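Local coordinates for nucleoside-diphosphate-sugar epimerase (Pseudomonas aeruginosa, PDB 2X4G), which probably acts as an NAD(P)-dependent enzyme of the nucleotide-sugar epimerase/dehydratase family, at residues V14-L19 against R31-A36; D250-I255 against P262-M267. All coordinates share one frame; numbering follows the deposited sequence.

Interaction 1: residues V14-L19 against R31-A36; sequences VKYAVL and RAIRAA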
loop_
_atom_site.group_PDB
_atom_site.type_symbol
_atom_site.label_atom_id
_atom_site.label_comp_id
_atom_site.label_asym_id
_atom_site.label_seq_id
_atom_site.Cartn_x
_atom_site.Cartn_y
_atom_site.Cartn_z
ATOM N N VAL A 14 -5.542 -32.843 -34.221
ATOM C CA VAL A 14 -5.180 -31.440 -33.992
ATOM C C VAL A 14 -4.403 -31.272 -32.675
ATOM O O VAL A 14 -4.683 -31.934 -31.690
ATOM C CB VAL A 14 -6.426 -30.534 -34.086
ATOM C CG1 VAL A 14 -6.084 -29.114 -33.800
ATOM C CG2 VAL A 14 -7.014 -30.618 -35.472
ATOM N N LYS A 15 -3.404 -30.396 -32.674
ATOM C CA LYS A 15 -2.525 -30.202 -31.512
ATOM C C LYS A 15 -2.635 -28.746 -31.042
ATOM O O LYS A 15 -2.340 -27.818 -31.817
ATOM C CB LYS A 15 -1.084 -30.515 -31.923
ATOM C CG LYS A 15 -0.236 -31.250 -30.901
ATOM C CD LYS A 15 1.179 -31.491 -31.449
ATOM C CE LYS A 15 1.630 -32.926 -31.257
ATOM N NZ LYS A 15 3.087 -33.115 -31.512
ATOM N N TYR A 16 -3.090 -28.537 -29.809
ATOM C CA TYR A 16 -3.169 -27.190 -29.242
ATOM C C TYR A 16 -2.331 -27.105 -27.981
ATOM O O TYR A 16 -2.302 -28.048 -27.196
ATOM C CB TYR A 16 -4.608 -26.781 -28.917
ATOM C CG TYR A 16 -5.548 -26.687 -30.115
ATOM C CD1 TYR A 16 -6.658 -27.500 -30.202
ATOM C CD2 TYR A 16 -5.341 -25.769 -31.141
ATOM C CE1 TYR A 16 -7.525 -27.423 -31.260
ATOM C CE2 TYR A 16 -6.213 -25.690 -32.210
ATOM C CZ TYR A 16 -7.303 -26.528 -32.252
ATOM O OH TYR A 16 -8.202 -26.513 -33.278
ATOM N N ALA A 17 -1.660 -25.967 -27.795
ATOM C CA ALA A 17 -0.778 -25.743 -26.651
ATOM C C ALA A 17 -1.366 -24.714 -25.710
ATOM O O ALA A 17 -2.159 -23.890 -26.128
ATOM C CB ALA A 17 0.593 -25.277 -27.122
ATOM N N VAL A 18 -0.959 -24.771 -24.441
ATOM C CA VAL A 18 -1.366 -23.805 -23.423
ATOM C C VAL A 18 -0.146 -23.365 -22.629
ATOM O O VAL A 18 0.574 -24.210 -22.109
ATOM C CB VAL A 18 -2.342 -24.445 -22.404
ATOM C CG1 VAL A 18 -2.885 -23.390 -21.449
ATOM C CG2 VAL A 18 -3.475 -25.160 -23.104
ATOM N N LEU A 19 0.107 -22.061 -22.547
ATOM C CA LEU A 19 1.084 -21.520 -21.596
ATOM C C LEU A 19 0.323 -21.068 -20.390
ATOM O O LEU A 19 -0.736 -20.459 -20.534
ATOM C CB LEU A 19 1.826 -20.315 -22.157
ATOM C CG LEU A 19 2.844 -20.707 -23.229
ATOM C CD1 LEU A 19 2.131 -20.872 -24.588
ATOM C CD2 LEU A 19 3.994 -19.730 -23.314
ATOM N N ARG A 31 -7.814 -28.893 -19.931
ATOM C CA ARG A 31 -8.891 -29.868 -19.835
ATOM C C ARG A 31 -9.886 -29.855 -20.994
ATOM O O ARG A 31 -10.370 -30.886 -21.420
ATOM C CB ARG A 31 -9.693 -29.586 -18.584
ATOM C CG ARG A 31 -9.009 -29.917 -17.314
ATOM C CD ARG A 31 -9.905 -29.509 -16.166
ATOM N NE ARG A 31 -9.665 -30.431 -15.095
ATOM C CZ ARG A 31 -10.508 -31.350 -14.651
ATOM N NH1 ARG A 31 -11.728 -31.445 -15.105
ATOM N NH2 ARG A 31 -10.103 -32.159 -13.690
ATOM N N ALA A 32 -10.244 -28.665 -21.443
ATOM C CA ALA A 32 -11.196 -28.514 -22.520
ATOM C C ALA A 32 -10.621 -29.064 -23.810
ATOM O O ALA A 32 -11.353 -29.644 -24.609
ATOM C CB ALA A 32 -11.588 -27.040 -22.683
ATOM N N ILE A 33 -9.316 -28.874 -24.004
ATOM C CA ILE A 33 -8.593 -29.398 -25.161
ATOM C C ILE A 33 -8.559 -30.906 -25.089
ATOM O O ILE A 33 -8.722 -31.570 -26.078
ATOM C CB ILE A 33 -7.146 -28.878 -25.208
ATOM C CG1 ILE A 33 -7.102 -27.357 -25.469
ATOM C CG2 ILE A 33 -6.353 -29.579 -26.274
ATOM C CD1 ILE A 33 -5.752 -26.689 -25.105
ATOM N N ARG A 34 -8.344 -31.451 -23.908
ATOM C CA ARG A 34 -8.418 -32.886 -23.708
ATOM C C ARG A 34 -9.847 -33.390 -23.924
ATOM O O ARG A 34 -10.049 -34.375 -24.613
ATOM C CB ARG A 34 -7.903 -33.238 -22.312
ATOM C CG ARG A 34 -8.060 -34.705 -21.877
ATOM C CD ARG A 34 -7.543 -35.686 -22.924
ATOM N NE ARG A 34 -6.156 -35.437 -23.297
ATOM C CZ ARG A 34 -5.658 -35.620 -24.523
ATOM N NH1 ARG A 34 -6.466 -36.044 -25.529
ATOM N NH2 ARG A 34 -4.353 -35.370 -24.749
ATOM N N ALA A 35 -10.842 -32.702 -23.384
ATOM C CA ALA A 35 -12.253 -33.101 -23.574
ATOM C C ALA A 35 -12.707 -33.100 -25.048
ATOM O O ALA A 35 -13.541 -33.904 -25.455
ATOM C CB ALA A 35 -13.161 -32.206 -22.753
ATOM N N ALA A 36 -12.163 -32.196 -25.847
ATOM C CA ALA A 36 -12.464 -32.167 -27.289
ATOM C C ALA A 36 -11.744 -33.271 -28.094
ATOM O O ALA A 36 -11.942 -33.388 -29.302
ATOM C CB ALA A 36 -12.134 -30.790 -27.877
#

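Interaction 2: residues D250-I255 against P262-M267; sequences DLTRRI and PAPQPM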
loop_
_atom_site.group_PDB
_atom_site.type_symbol
_atom_site.label_atom_id
_atom_site.label_comp_id
_atom_site.label_asym_id
_atom_site.label_seq_id
_atom_site.Cartn_x
_atom_site.Cartn_y
_atom_site.Cartn_z
ATOM N N ASP A 250 -24.872 -9.643 -3.613
ATOM C CA ASP A 250 -25.487 -10.950 -3.824
ATOM C C ASP A 250 -24.440 -12.080 -3.951
ATOM O O ASP A 250 -24.642 -13.174 -3.434
ATOM C CB ASP A 250 -26.429 -10.898 -5.046
ATOM C CG ASP A 250 -27.625 -9.924 -4.841
ATOM O OD1 ASP A 250 -28.248 -9.921 -3.756
ATOM O OD2 ASP A 250 -27.957 -9.166 -5.777
ATOM N N LEU A 251 -23.316 -11.806 -4.608
ATOM C CA LEU A 251 -22.203 -12.752 -4.637
ATOM C C LEU A 251 -21.637 -12.996 -3.235
ATOM O O LEU A 251 -21.336 -14.129 -2.838
ATOM C CB LEU A 251 -21.088 -12.231 -5.535
ATOM C CG LEU A 251 -19.831 -13.097 -5.573
ATOM C CD1 LEU A 251 -20.197 -14.440 -6.131
ATOM C CD2 LEU A 251 -18.715 -12.412 -6.375
ATOM N N THR A 252 -21.453 -11.913 -2.504
ATOM C CA THR A 252 -21.075 -11.970 -1.117
ATOM C C THR A 252 -22.051 -12.812 -0.348
ATOM O O THR A 252 -21.664 -13.640 0.471
ATOM C CB THR A 252 -21.076 -10.544 -0.557
ATOM O OG1 THR A 252 -19.748 -10.044 -0.643
ATOM C CG2 THR A 252 -21.589 -10.461 0.885
ATOM N N ARG A 253 -23.332 -12.600 -0.610
ATOM C CA ARG A 253 -24.369 -13.202 0.223
ATOM C C ARG A 253 -24.548 -14.686 -0.088
ATOM O O ARG A 253 -24.807 -15.480 0.817
ATOM C CB ARG A 253 -25.690 -12.419 0.100
ATOM C CG ARG A 253 -26.763 -12.786 1.147
ATOM C CD ARG A 253 -28.135 -12.174 0.834
ATOM N NE ARG A 253 -28.378 -12.046 -0.606
ATOM C CZ ARG A 253 -28.698 -13.054 -1.421
ATOM N NH1 ARG A 253 -28.824 -14.296 -0.962
ATOM N NH2 ARG A 253 -28.879 -12.823 -2.717
ATOM N N ARG A 254 -24.374 -15.079 -1.340
ATOM C CA ARG A 254 -24.650 -16.462 -1.685
ATOM C C ARG A 254 -23.559 -17.332 -1.096
ATOM O O ARG A 254 -23.821 -18.362 -0.498
ATOM C CB ARG A 254 -24.755 -16.660 -3.195
ATOM C CG ARG A 254 -25.725 -15.682 -3.896
ATOM C CD ARG A 254 -27.165 -16.184 -4.004
ATOM N NE ARG A 254 -27.322 -17.245 -5.005
ATOM C CZ ARG A 254 -27.279 -17.058 -6.328
ATOM N NH1 ARG A 254 -27.427 -18.108 -7.145
ATOM N NH2 ARG A 254 -27.082 -15.833 -6.838
ATOM N N ILE A 255 -22.326 -16.882 -1.248
ATOM C CA ILE A 255 -21.162 -17.589 -0.717
ATOM C C ILE A 255 -21.316 -17.730 0.778
ATOM O O ILE A 255 -21.121 -18.812 1.301
ATOM C CB ILE A 255 -19.835 -16.845 -1.054
ATOM C CG1 ILE A 255 -19.567 -16.899 -2.563
ATOM C CG2 ILE A 255 -18.661 -17.432 -0.273
ATOM C CD1 ILE A 255 -18.533 -15.926 -3.017
ATOM N N PRO A 262 -22.279 -15.619 8.258
ATOM C CA PRO A 262 -23.082 -14.386 8.126
ATOM C C PRO A 262 -22.715 -13.583 6.876
ATOM O O PRO A 262 -21.558 -13.579 6.464
ATOM C CB PRO A 262 -22.748 -13.598 9.403
ATOM C CG PRO A 262 -21.449 -14.151 9.919
ATOM C CD PRO A 262 -21.175 -15.472 9.235
ATOM N N ALA A 263 -23.693 -12.921 6.269
ATOM C CA ALA A 263 -23.418 -12.111 5.083
ATOM C C ALA A 263 -22.554 -10.908 5.458
ATOM O O ALA A 263 -22.825 -10.230 6.448
ATOM C CB ALA A 263 -24.717 -11.657 4.405
ATOM N N PRO A 264 -21.479 -10.668 4.691
ATOM C CA PRO A 264 -20.715 -9.444 4.830
ATOM C C PRO A 264 -21.577 -8.214 4.631
ATOM O O PRO A 264 -22.430 -8.188 3.759
ATOM C CB PRO A 264 -19.687 -9.545 3.707
ATOM C CG PRO A 264 -19.473 -10.972 3.513
ATOM C CD PRO A 264 -20.747 -11.673 3.898
ATOM N N GLN A 265 -21.318 -7.200 5.441
ATOM C CA GLN A 265 -22.116 -5.997 5.444
ATOM C C GLN A 265 -21.559 -4.980 4.463
ATOM O O GLN A 265 -20.367 -4.984 4.172
ATOM C CB GLN A 265 -22.178 -5.409 6.861
ATOM C CG GLN A 265 -22.579 -6.412 7.973
ATOM C CD GLN A 265 -23.976 -7.056 7.779
ATOM O OE1 GLN A 265 -24.613 -6.936 6.720
ATOM N NE2 GLN A 265 -24.448 -7.750 8.820
ATOM N N PRO A 266 -22.434 -4.107 3.939
ATOM C CA PRO A 266 -21.981 -3.145 2.955
ATOM C C PRO A 266 -21.086 -2.123 3.588
ATOM O O PRO A 266 -21.238 -1.801 4.759
ATOM C CB PRO A 266 -23.270 -2.466 2.467
ATOM C CG PRO A 266 -24.378 -3.045 3.240
ATOM C CD PRO A 266 -23.816 -3.841 4.365
ATOM N N MET A 267 -20.154 -1.625 2.804
ATOM C CA MET A 267 -19.280 -0.595 3.255
ATOM C C MET A 267 -19.294 0.492 2.214
ATOM O O MET A 267 -19.121 0.224 1.029
ATOM C CB MET A 267 -17.887 -1.152 3.425
ATOM C CG MET A 267 -16.984 -0.250 4.219
ATOM S SD MET A 267 -15.329 -0.916 4.225
ATOM C CE MET A 267 -14.939 -0.713 2.485
#

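Interaction 1: residues V14-L19 against R31-A36
Tyr-16 and Val-18, two residues apart on strand 15-19, both meet Ile-33 of helix 24-35, and the alternation of the strand explains which side chains take part. Val-14, just ahead of strand 15-19, lays its CG1 over one face of the Tyr-16 ring, displaced toward the rim. Lys-15, like Ala-17 two residues on, points away from the helix. Tyr-16 points to the helix. Its CB lies 4.0 Å from Ile-33 CD1, and the ring, with CG anti to the carbonyl carbon (chi1 -63°), presents an edge near whose plane Ile-33 CG2 sits. Further out, the phenol OH is hydrogen-bonded to Glu-231, and His-38 packs edge-to-face with the ring. Val-18 returns to the helix side: its CG2 meets Ile-33 CD1 at 3.4 Å, the two side chains passing alongside each other in opposite directions. Ile-33 reaches both strand residues because its chain runs out extended beyond CG1 (chi2 162°), carrying CD1 to the strand. All three touching residues are buried and meet through carbon atoms, burying 143 Å² between the segments. Leu-227 of helix 219-232 and Leu-40 of strand 39-44 also pack on Ile-33. Strand 15-19, helix 24-35 and the parallel strand 39-44 form a beta-alpha-beta crossover, the opening unit of a Rossmann fold.

Interaction 2: residues D250-I255 against P262-M267
The guanidinium of Arg-253, whose aliphatic stem touches Ala-263, is the flat group here. At its edge, almost in its plane, lies Asp-250 OD1, three residues back on helix 248-259. Arg-253 NH2 donates to Asp-250 OD1 over 3.1 Å, a nearly straight salt-bridge bond (N-H...O 171°), but it meets that oxygen from above the carboxylate plane, 41° out of it. Over one face, displaced toward the rim, is Asp-250 O, an atom whose position is less certain. Glu-257, one helical turn on, forms a salt bridge with NH1 through its OE2, so carboxylates from both directions along the helix hold the head group. The polar end of Arg-253 leads away from 262-267, while the stem stays near: with CG anti to the backbone N (chi1 -168°), Arg-253 CG comes within 4.0 Å of Ala-263 CB. The backbones are nearest at this pair, with Arg-253 CA 5.1 Å from Ala-263 CA. The more buried half of the contact is Thr-252 against Pro-264. Thr-252 CG2 lies 3.4 Å from both Pro-264 CG and CD, and 3.5 Å from Pro-264 CB, so one methyl touches three carbons of the ring. Tyr-209 of strand 208-210 packs on both residues. The closest approaches across the segments are between carbons, consistent with dispersion and burial of apolar surface holding helix and chain together, while the charges pair within the helix.

Overall arrangement
Interactions 1 and 2 are separate packing sites: their centres lie 37 Å apart, and they sit on opposite sides of the chain's centre. A chain path connects them, since helix 219-232, which packs on interaction 1, is followed by strand 238-247 of the same large sheet, and that strand leads into helix 248-259 of interaction 2. Strand 265-267 then pairs with 208-210 in a small parallel sheet, where Met-267 packs on Leu-275 of the second subunit. The strand-to-helix turn next to interaction 1 is where Rossmann enzymes of this family usually bind the dinucleotide; interaction 2, about 21 Å from interaction 1 between nearest atoms, is packing at the other side of the chain.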